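Local coordinates for DUF574 domain-containing protein (Thermobifida fusca, PDB 2QE6), which binds S-adenosylmethionine and is probably a methyltransferase of the Rossmann-like class, its methyl acceptor being unknown, at residues M162-L167 against F193-V198; V174-V179 against I227-G232; V241-L246 against L264-I269. The protein carries 1 engineered substitution. All coordinates share one frame; numbering follows the deposited sequence.

Contact 1: residues M162-L167 against F193-V198. With SAM (S-adenosylmethionine), chain F.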
loop_
_atom_site.group_PDB
_atom_site.type_symbol
_atom_site.label_atom_id
_atom_site.label_comp_id
_atom_site.label_asym_id
_atom_site.label_seq_id
_atom_site.Cartn_x
_atom_site.Cartn_y
_atom_site.Cartn_z
HETATM N N MSE A 162 -0.554 1.854 -7.256
HETATM C CA MSE A 162 -0.199 2.091 -5.854
HETATM C C MSE A 162 0.502 0.872 -5.325
HETATM O O MSE A 162 0.067 -0.246 -5.560
HETATM C CB MSE A 162 -1.454 2.333 -5.027
HETATM C CG MSE A 162 -2.237 3.548 -5.443
HETATM SE SE MSE A 162 -4.012 3.597 -4.665
HETATM C CE MSE A 162 -3.701 3.469 -2.738
ATOM N N LEU A 163 1.663 1.084 -4.708
ATOM C CA LEU A 163 2.322 0.076 -3.913
ATOM C C LEU A 163 2.508 0.662 -2.501
ATOM O O LEU A 163 3.610 0.719 -1.956
ATOM C CB LEU A 163 3.659 -0.334 -4.539
ATOM C CG LEU A 163 3.527 -1.179 -5.821
ATOM C CD1 LEU A 163 3.892 -0.406 -7.006
ATOM C CD2 LEU A 163 4.398 -2.423 -5.722
ATOM N N VAL A 164 1.401 1.136 -1.950
ATOM C CA VAL A 164 1.353 1.758 -0.653
ATOM C C VAL A 164 1.486 0.620 0.399
ATOM O O VAL A 164 0.795 -0.393 0.308
ATOM C CB VAL A 164 0.039 2.621 -0.502
ATOM C CG1 VAL A 164 -0.120 3.171 0.936
ATOM C CG2 VAL A 164 0.059 3.796 -1.501
ATOM N N GLY A 165 2.438 0.768 1.322
ATOM C CA GLY A 165 2.732 -0.243 2.321
ATOM C C GLY A 165 3.189 -1.577 1.791
ATOM O O GLY A 165 3.026 -2.614 2.475
HETATM N N MSE A 166 3.758 -1.561 0.579
HETATM C CA MSE A 166 3.972 -2.785 -0.244
HETATM C C MSE A 166 5.457 -2.854 -0.687
HETATM O O MSE A 166 6.035 -3.954 -0.835
HETATM C CB MSE A 166 2.922 -2.721 -1.425
HETATM C CG MSE A 166 2.595 -3.898 -2.462
HETATM SE SE MSE A 166 2.801 -5.622 -1.708
HETATM C CE MSE A 166 4.286 -6.180 -2.822
ATOM N N LEU A 167 6.125 -1.713 -0.863
ATOM C CA LEU A 167 7.478 -1.758 -1.465
ATOM C C LEU A 167 8.451 -2.590 -0.639
ATOM O O LEU A 167 9.327 -3.251 -1.188
ATOM C CB LEU A 167 8.071 -0.342 -1.686
ATOM C CG LEU A 167 9.459 -0.162 -2.371
ATOM C CD1 LEU A 167 9.484 -0.822 -3.740
ATOM C CD2 LEU A 167 9.923 1.337 -2.515
ATOM N N PHE A 193 2.231 5.740 -6.824
ATOM C CA PHE A 193 2.130 6.141 -5.393
ATOM C C PHE A 193 2.646 4.938 -4.574
ATOM O O PHE A 193 2.076 3.850 -4.644
ATOM C CB PHE A 193 0.653 6.477 -5.104
ATOM C CG PHE A 193 0.314 6.845 -3.674
ATOM C CD1 PHE A 193 1.272 7.219 -2.743
ATOM C CD2 PHE A 193 -1.037 6.904 -3.292
ATOM C CE1 PHE A 193 0.915 7.616 -1.454
ATOM C CE2 PHE A 193 -1.397 7.275 -1.995
ATOM C CZ PHE A 193 -0.409 7.654 -1.076
HETATM N N MSE A 194 3.767 5.101 -3.859
HETATM C CA MSE A 194 4.270 4.045 -3.012
HETATM C C MSE A 194 4.611 4.545 -1.616
HETATM O O MSE A 194 4.945 5.722 -1.436
HETATM C CB MSE A 194 5.559 3.454 -3.612
HETATM C CG MSE A 194 5.423 3.104 -5.077
HETATM SE SE MSE A 194 6.873 1.955 -5.668
HETATM C CE MSE A 194 8.303 3.272 -5.921
ATOM N N THR A 195 4.566 3.652 -0.629
ATOM C CA THR A 195 5.129 3.970 0.676
ATOM C C THR A 195 6.002 2.776 1.055
ATOM O O THR A 195 5.834 1.691 0.521
ATOM C CB THR A 195 4.098 4.296 1.738
ATOM O OG1 THR A 195 3.474 3.082 2.196
ATOM C CG2 THR A 195 3.083 5.304 1.213
ATOM N N SER A 196 6.902 2.971 1.990
ATOM C CA SER A 196 7.900 1.956 2.274
ATOM C C SER A 196 8.485 2.198 3.650
ATOM O O SER A 196 8.735 3.331 4.023
ATOM C CB SER A 196 9.035 2.037 1.279
ATOM O OG SER A 196 10.073 1.059 1.584
ATOM N N LEU A 197 8.746 1.111 4.362
ATOM C CA LEU A 197 9.684 1.106 5.443
ATOM C C LEU A 197 11.012 1.701 4.975
ATOM O O LEU A 197 11.547 1.315 3.918
ATOM C CB LEU A 197 9.841 -0.344 5.929
ATOM C CG LEU A 197 10.727 -0.697 7.124
ATOM C CD1 LEU A 197 10.358 0.088 8.416
ATOM C CD2 LEU A 197 10.600 -2.193 7.311
ATOM N N VAL A 198 11.574 2.616 5.777
ATOM C CA VAL A 198 12.743 3.421 5.353
ATOM C C VAL A 198 13.903 3.125 6.292
ATOM O O VAL A 198 13.700 2.784 7.446
ATOM C CB VAL A 198 12.422 4.967 5.284
ATOM C CG1 VAL A 198 12.263 5.573 6.676
ATOM C CG2 VAL A 198 13.504 5.716 4.460
HETATM N N SAM F . -1.594 -1.229 1.009
HETATM C CA SAM F . -2.215 -1.269 2.391
HETATM C C SAM F . -1.796 -0.037 3.162
HETATM O O SAM F . -2.510 0.406 4.056
HETATM O OXT SAM F . -0.716 0.515 2.915
HETATM C CB SAM F . -1.848 -2.481 3.268
HETATM C CG SAM F . -0.367 -2.607 3.660
HETATM S SD SAM F . 0.099 -4.145 4.522
HETATM C CE SAM F . -1.557 -4.872 4.534
HETATM C "C5'" SAM F . 0.743 -4.995 3.065
HETATM C "C4'" SAM F . -0.191 -5.755 2.114
HETATM O "O4'" SAM F . 0.535 -6.131 0.938
HETATM C "C3'" SAM F . -0.747 -7.066 2.693
HETATM O "O3'" SAM F . -2.157 -7.123 2.573
HETATM C "C2'" SAM F . -0.071 -8.195 1.932
HETATM O "O2'" SAM F . -0.817 -9.417 1.876
HETATM C "C1'" SAM F . 0.188 -7.484 0.607
HETATM N N9 SAM F . 1.284 -8.135 -0.113
HETATM C C8 SAM F . 2.622 -8.270 0.252
HETATM N N7 SAM F . 3.272 -8.940 -0.736
HETATM C C5 SAM F . 2.361 -9.212 -1.723
HETATM C C6 SAM F . 2.495 -9.852 -2.964
HETATM N N6 SAM F . 3.706 -10.357 -3.332
HETATM N N1 SAM F . 1.363 -9.961 -3.752
HETATM C C2 SAM F . 0.113 -9.448 -3.349
HETATM N N3 SAM F . -0.020 -8.822 -2.113
HETATM C C4 SAM F . 1.106 -8.707 -1.336
#
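Val-164 and the Phe-193 ring meet methyl to face where 162-167 packs against 193-198. Phe-193 has CG anti to its backbone N (chi1 177°), which places the ring beside Val-164, and chi2 of 17° turns a face to it. Val-164 CG2 sits over the centre of that face, 3.6 Å from the ring centroid and only 4° off the normal, a clear CH-pi contact. Selenomethionine Met-162 runs beside Phe-193 on the same face of the sheet, its CG touching Phe-193 CB. Helix 54-75 covers this face through Val-69 and Leu-72. On the other face Leu-163 and selenomethionine Met-194 lie side by side, with Leu-163 CB 3.9 Å from Met-194 CG. Further along, Leu-167 CB rests on Ser-196 CB.

The backbones pair in parallel. Leu-163 N gives Phe-193 O a 2.8 Å hydrogen bond, nearly along the C=O axis. The next bond, Thr-195 N to Leu-163 O, is weak, and here the strands part. Thr-195 OG1 takes over: it stands between its own backbone N and carbonyl carbon and accepts a 2.7 Å hydrogen bond from Gly-165 N. Asn-61 OD1 is its second partner, so two hydrogen bonds hold the hydroxyl. Asn-61 itself binds S-adenosylmethionine. The turn faces the cofactor. Val-164 O receives the amino N of SAM at 2.6 Å, and Met-166 SE lies 3.3 Å from SAM C8 at the adenine. This is the end of the fourth strand of a Rossmann-like methyltransferase fold, where the loop after the strand forms part of the S-adenosylmethionine pocket.

Contact 2: residues V174-V179 against I227-G232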
loop_
_atom_site.group_PDB
_atom_site.type_symbol
_atom_site.label_atom_id
_atom_site.label_comp_id
_atom_site.label_asym_id
_atom_site.label_seq_id
_atom_site.Cartn_x
_atom_site.Cartn_y
_atom_site.Cartn_z
ATOM N N VAL A 174 13.969 -9.012 -6.962
ATOM C CA VAL A 174 12.822 -8.857 -7.844
ATOM C C VAL A 174 12.357 -7.400 -8.023
ATOM O O VAL A 174 11.668 -7.126 -8.989
ATOM C CB VAL A 174 11.628 -9.687 -7.382
ATOM C CG1 VAL A 174 12.031 -11.133 -7.160
ATOM C CG2 VAL A 174 10.960 -9.043 -6.166
ATOM N N VAL A 175 12.736 -6.480 -7.124
ATOM C CA VAL A 175 12.113 -5.149 -7.087
ATOM C C VAL A 175 12.229 -4.360 -8.409
ATOM O O VAL A 175 11.239 -3.779 -8.878
ATOM C CB VAL A 175 12.620 -4.302 -5.894
ATOM C CG1 VAL A 175 14.138 -3.922 -6.071
ATOM C CG2 VAL A 175 11.739 -3.066 -5.711
ATOM N N ASP A 176 13.411 -4.365 -9.036
ATOM C CA ASP A 176 13.636 -3.525 -10.229
ATOM C C ASP A 176 12.700 -3.929 -11.361
ATOM O O ASP A 176 12.010 -3.084 -11.914
ATOM C CB ASP A 176 15.085 -3.552 -10.713
ATOM C CG ASP A 176 16.037 -2.808 -9.776
ATOM O OD1 ASP A 176 15.597 -2.013 -8.914
ATOM O OD2 ASP A 176 17.251 -3.020 -9.890
ATOM N N ARG A 177 12.647 -5.223 -11.656
ATOM C CA ARG A 177 11.810 -5.738 -12.722
ATOM C C ARG A 177 10.327 -5.575 -12.388
ATOM O O ARG A 177 9.500 -5.267 -13.274
ATOM C CB ARG A 177 12.144 -7.223 -13.003
ATOM C CG ARG A 177 10.986 -8.040 -13.630
ATOM C CD ARG A 177 11.219 -9.570 -13.623
ATOM N NE ARG A 177 10.951 -10.238 -12.331
ATOM C CZ ARG A 177 9.741 -10.598 -11.884
ATOM N NH1 ARG A 177 8.640 -10.346 -12.588
ATOM N NH2 ARG A 177 9.632 -11.216 -10.711
ATOM N N VAL A 178 9.964 -5.801 -11.125
ATOM C CA VAL A 178 8.538 -5.768 -10.744
ATOM C C VAL A 178 7.978 -4.343 -10.830
ATOM O O VAL A 178 6.958 -4.110 -11.496
ATOM C CB VAL A 178 8.278 -6.428 -9.344
ATOM C CG1 VAL A 178 6.884 -6.050 -8.811
ATOM C CG2 VAL A 178 8.449 -7.983 -9.439
ATOM N N VAL A 179 8.641 -3.384 -10.183
ATOM C CA VAL A 179 8.112 -2.011 -10.181
ATOM C C VAL A 179 8.232 -1.415 -11.587
ATOM O O VAL A 179 7.335 -0.710 -12.029
ATOM C CB VAL A 179 8.744 -1.098 -9.103
ATOM C CG1 VAL A 179 8.093 0.319 -9.135
ATOM C CG2 VAL A 179 8.546 -1.748 -7.715
ATOM N N ILE A 227 14.376 4.234 -2.292
ATOM C CA ILE A 227 12.947 4.394 -2.543
ATOM C C ILE A 227 12.737 5.263 -3.793
ATOM O O ILE A 227 12.007 4.866 -4.717
ATOM C CB ILE A 227 12.211 4.994 -1.312
ATOM C CG1 ILE A 227 12.295 4.019 -0.135
ATOM C CG2 ILE A 227 10.795 5.337 -1.672
ATOM C CD1 ILE A 227 11.887 4.565 1.221
ATOM N N GLU A 228 13.389 6.429 -3.826
ATOM C CA GLU A 228 13.244 7.366 -4.944
ATOM C C GLU A 228 13.592 6.695 -6.253
ATOM O O GLU A 228 12.934 6.909 -7.252
ATOM C CB GLU A 228 14.145 8.582 -4.799
ATOM C CG GLU A 228 13.798 9.543 -3.656
ATOM C CD GLU A 228 14.819 10.701 -3.528
ATOM O OE1 GLU A 228 15.363 11.090 -4.598
ATOM O OE2 GLU A 228 15.053 11.200 -2.388
ATOM N N ARG A 229 14.621 5.869 -6.221
ATOM C CA ARG A 229 15.076 5.165 -7.401
ATOM C C ARG A 229 13.998 4.311 -8.037
ATOM O O ARG A 229 14.009 4.105 -9.253
ATOM C CB ARG A 229 16.254 4.291 -7.029
ATOM C CG ARG A 229 16.966 3.637 -8.163
ATOM C CD ARG A 229 18.183 2.865 -7.640
ATOM N NE ARG A 229 18.425 1.785 -8.575
ATOM C CZ ARG A 229 18.010 0.528 -8.425
ATOM N NH1 ARG A 229 17.375 0.133 -7.332
ATOM N NH2 ARG A 229 18.278 -0.358 -9.375
ATOM N N GLN A 230 13.095 3.781 -7.234
ATOM C CA GLN A 230 12.043 2.885 -7.747
ATOM C C GLN A 230 10.924 3.648 -8.441
ATOM O O GLN A 230 10.030 3.058 -9.043
ATOM C CB GLN A 230 11.502 1.989 -6.634
ATOM C CG GLN A 230 12.538 0.948 -6.162
ATOM C CD GLN A 230 13.005 0.070 -7.248
ATOM O OE1 GLN A 230 12.243 -0.255 -8.168
ATOM N NE2 GLN A 230 14.303 -0.324 -7.193
ATOM N N PHE A 231 11.003 4.974 -8.384
ATOM C CA PHE A 231 10.160 5.833 -9.208
ATOM C C PHE A 231 10.739 6.006 -10.642
ATOM O O PHE A 231 10.102 6.604 -11.482
ATOM C CB PHE A 231 9.941 7.179 -8.508
ATOM C CG PHE A 231 9.065 7.079 -7.273
ATOM C CD1 PHE A 231 9.612 6.784 -6.042
ATOM C CD2 PHE A 231 7.694 7.235 -7.360
ATOM C CE1 PHE A 231 8.812 6.647 -4.920
ATOM C CE2 PHE A 231 6.881 7.118 -6.230
ATOM C CZ PHE A 231 7.436 6.835 -5.017
ATOM N N GLY A 232 11.939 5.477 -10.917
ATOM C CA GLY A 232 12.506 5.515 -12.284
ATOM C C GLY A 232 12.542 6.937 -12.811
ATOM O O GLY A 232 12.864 7.832 -12.085
HETATM O O HOH W 1 12.097 -0.447 -10.810
#
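Asp-176 is the polar centre where helix 175-185 meets segment 227-232. Its OD1 accepts a nearly straight hydrogen bond from Gln-230 NE2, at 2.7 Å and 167°. The carboxylate and amide planes are close to coplanar, 15° apart. Arg-229 forms a salt bridge to the same carboxylate. Its NH2 lies 2.9 Å from Asp-176 OD2, which it meets from above the carboxylate plane, while a weak bond joins Arg-229 NH1 to OD1.

The other end of the Gln-230 amide is held too. A water donates to Gln-230 OE1 and to Asp-176 O, so both amide ends reach the same residue.

Valines from the helix flank this polar group. Val-175 CG2 packs 3.7 Å from Gln-230 CD, and Val-179 CG1 lies 3.4 Å from Gln-230 O. The glutamine chain bends at chi2 (-58°) to lie against them.

Further out, Val-175 rests on Leu-167. A type I turn runs from Arg-229 to Gly-232. A buried glutamine amide among valines, with an exposed Asp-Arg salt bridge at the rim, thus joins 227-232 to the crossover helix of the beta-alpha-beta unit 160-163/175-185/191-197. Both sides pack on strand 191-197, Val-179 on Leu-192 and Gln-230 on Met-194, within the Rossmann-like fold.

Contact 3: residues V241-L246 against L264-I269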
loop_
_atom_site.group_PDB
_atom_site.type_symbol
_atom_site.label_atom_id
_atom_site.label_comp_id
_atom_site.label_asym_id
_atom_site.label_seq_id
_atom_site.Cartn_x
_atom_site.Cartn_y
_atom_site.Cartn_z
ATOM N N VAL A 241 10.033 12.350 -1.767
ATOM C CA VAL A 241 9.984 11.174 -0.919
ATOM C C VAL A 241 10.322 11.637 0.505
ATOM O O VAL A 241 11.426 12.095 0.769
ATOM C CB VAL A 241 10.936 10.066 -1.426
ATOM C CG1 VAL A 241 10.983 8.910 -0.480
ATOM C CG2 VAL A 241 10.478 9.582 -2.836
ATOM N N VAL A 242 9.334 11.590 1.392
ATOM C CA VAL A 242 9.463 12.159 2.749
ATOM C C VAL A 242 8.773 11.245 3.740
ATOM O O VAL A 242 7.966 10.395 3.337
ATOM C CB VAL A 242 8.826 13.548 2.840
ATOM C CG1 VAL A 242 9.558 14.537 1.926
ATOM C CG2 VAL A 242 7.294 13.488 2.524
ATOM N N TYR A 243 9.097 11.387 5.032
ATOM C CA TYR A 243 8.417 10.611 6.058
ATOM C C TYR A 243 6.896 10.743 5.836
ATOM O O TYR A 243 6.400 11.770 5.427
ATOM C CB TYR A 243 8.827 11.063 7.454
ATOM C CG TYR A 243 10.249 10.705 7.867
ATOM C CD1 TYR A 243 10.667 9.379 7.930
ATOM C CD2 TYR A 243 11.164 11.688 8.194
ATOM C CE1 TYR A 243 11.975 9.034 8.350
ATOM C CE2 TYR A 243 12.465 11.354 8.611
ATOM C CZ TYR A 243 12.853 10.018 8.687
ATOM O OH TYR A 243 14.118 9.655 9.096
ATOM N N THR A 244 6.168 9.662 6.038
ATOM C CA THR A 244 4.761 9.626 5.672
ATOM C C THR A 244 3.923 10.812 6.232
ATOM O O THR A 244 3.093 11.351 5.498
ATOM C CB THR A 244 4.102 8.219 6.016
ATOM O OG1 THR A 244 4.336 7.887 7.398
ATOM C CG2 THR A 244 4.664 7.113 5.138
ATOM N N ALA A 245 4.145 11.237 7.482
ATOM C CA ALA A 245 3.352 12.314 8.086
ATOM C C ALA A 245 3.642 13.711 7.452
ATOM O O ALA A 245 2.866 14.655 7.630
ATOM C CB ALA A 245 3.598 12.364 9.570
ATOM N N LEU A 246 4.781 13.809 6.752
ATOM C CA LEU A 246 5.239 15.037 6.113
ATOM C C LEU A 246 4.730 15.172 4.667
ATOM O O LEU A 246 4.946 16.200 4.023
ATOM C CB LEU A 246 6.787 15.085 6.132
ATOM C CG LEU A 246 7.498 15.100 7.487
ATOM C CD1 LEU A 246 9.039 15.222 7.336
ATOM C CD2 LEU A 246 6.984 16.219 8.384
ATOM N N LEU A 264 9.391 5.678 10.652
ATOM C CA LEU A 264 9.506 4.305 10.190
ATOM C C LEU A 264 9.271 4.159 8.675
ATOM O O LEU A 264 9.821 3.268 8.067
ATOM C CB LEU A 264 8.544 3.367 10.984
ATOM C CG LEU A 264 9.015 2.963 12.393
ATOM C CD1 LEU A 264 7.887 2.169 13.111
ATOM C CD2 LEU A 264 10.322 2.228 12.386
ATOM N N GLY A 265 8.450 5.024 8.077
ATOM C CA GLY A 265 8.167 4.944 6.658
ATOM C C GLY A 265 8.185 6.249 5.898
ATOM O O GLY A 265 8.033 7.337 6.498
HETATM N N MSE A 266 8.374 6.131 4.573
HETATM C CA MSE A 266 8.301 7.287 3.659
HETATM C C MSE A 266 7.269 7.065 2.590
HETATM O O MSE A 266 6.929 5.953 2.304
HETATM C CB MSE A 266 9.646 7.589 3.008
HETATM C CG MSE A 266 10.645 8.140 3.991
HETATM SE SE MSE A 266 12.045 9.155 3.246
HETATM C CE MSE A 266 12.890 9.778 4.837
ATOM N N ALA A 267 6.784 8.159 2.015
ATOM C CA ALA A 267 5.797 8.157 0.952
ATOM C C ALA A 267 6.347 8.997 -0.218
ATOM O O ALA A 267 7.089 9.961 -0.002
ATOM C CB ALA A 267 4.479 8.788 1.441
ATOM N N GLY A 268 5.945 8.642 -1.441
ATOM C CA GLY A 268 6.247 9.427 -2.631
ATOM C C GLY A 268 5.195 9.162 -3.696
ATOM O O GLY A 268 4.640 8.081 -3.758
ATOM N N ILE A 269 4.913 10.169 -4.506
ATOM C CA ILE A 269 4.079 10.022 -5.691
ATOM C C ILE A 269 4.845 10.658 -6.851
ATOM O O ILE A 269 5.356 11.774 -6.729
ATOM C CB ILE A 269 2.723 10.711 -5.561
ATOM C CG1 ILE A 269 1.876 10.036 -4.493
ATOM C CG2 ILE A 269 1.947 10.651 -6.914
ATOM C CD1 ILE A 269 0.468 10.573 -4.434
#
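The side chain of selenomethionine Met-266 lies against residues 241-243 along its length. CG is anti to its carbonyl carbon (chi1 -70°), and the chain runs extended from there. CB lies 3.3 Å from Val-242 O. CG passes the same peptide, near Val-242 C and O. SE then reaches Val-241 CG1 at 3.9 Å, the two side chains crossing at about a right angle. The methyl CE ends over one face of the Tyr-243 ring, 3.7 Å from its centroid and 12° off the normal. This is a CH-pi contact, and with the selenium nearby, oblique to the ring, it makes a Met-aromatic contact. Tyr-243 OH is hydrogen-bonded to Thr-200 OG1, which probably helps to hold the ring in place.

The two backbones are antiparallel. Val-242 and Ala-267 form a hydrogen-bonded pair: Val-242 N donates to Ala-267 O at 3.1 Å, and Ala-267 N to Val-242 O at 2.9 Å. Tyr-243 and Met-266 follow as a non-hydrogen-bonded pair. The 241-246 chain then turns into a short 3-10 segment, and Thr-244 N bonds to Gly-265 O from above the carbonyl plane. Thr-244 CG2 packs beside the Met-266 carbonyl carbon and 4.1 Å from Ala-267 CB. Val-241 in turn meets Ile-227 and Glu-228 of helix 224-229.

Main-chain hydrogen bonds therefore set the pairing of this edge strand with its neighbour. The side chains add dispersion and weak CH-pi attraction, with no charged pair across the two segments.

How the contacts relate
Contacts 1 and 3 belong to one sheet. Strand 191-197 pairs in parallel with 160-163 in contact 1, and its other side joins 265-271 through a probable backbone hydrogen bond between Ser-196 O and Met-266 N. Contact 1 is wholly buried, near the middle of the chain, and reaches the cofactor. Contact 3 is partly buried and includes the outermost strand 235-243. Contact 2 lies off the sheet, with a buried valine and glutamine side and an exposed ion pair. It meets contact 1 where Gln-230 and Phe-231 pack on Met-194, and contact 3 through Phe-231 and Val-241. Contact 3 rests mainly on backbone bonds; contact 1 adds a threonine hydroxyl bond and apolar packing; contact 2 uses side-chain polar bonds.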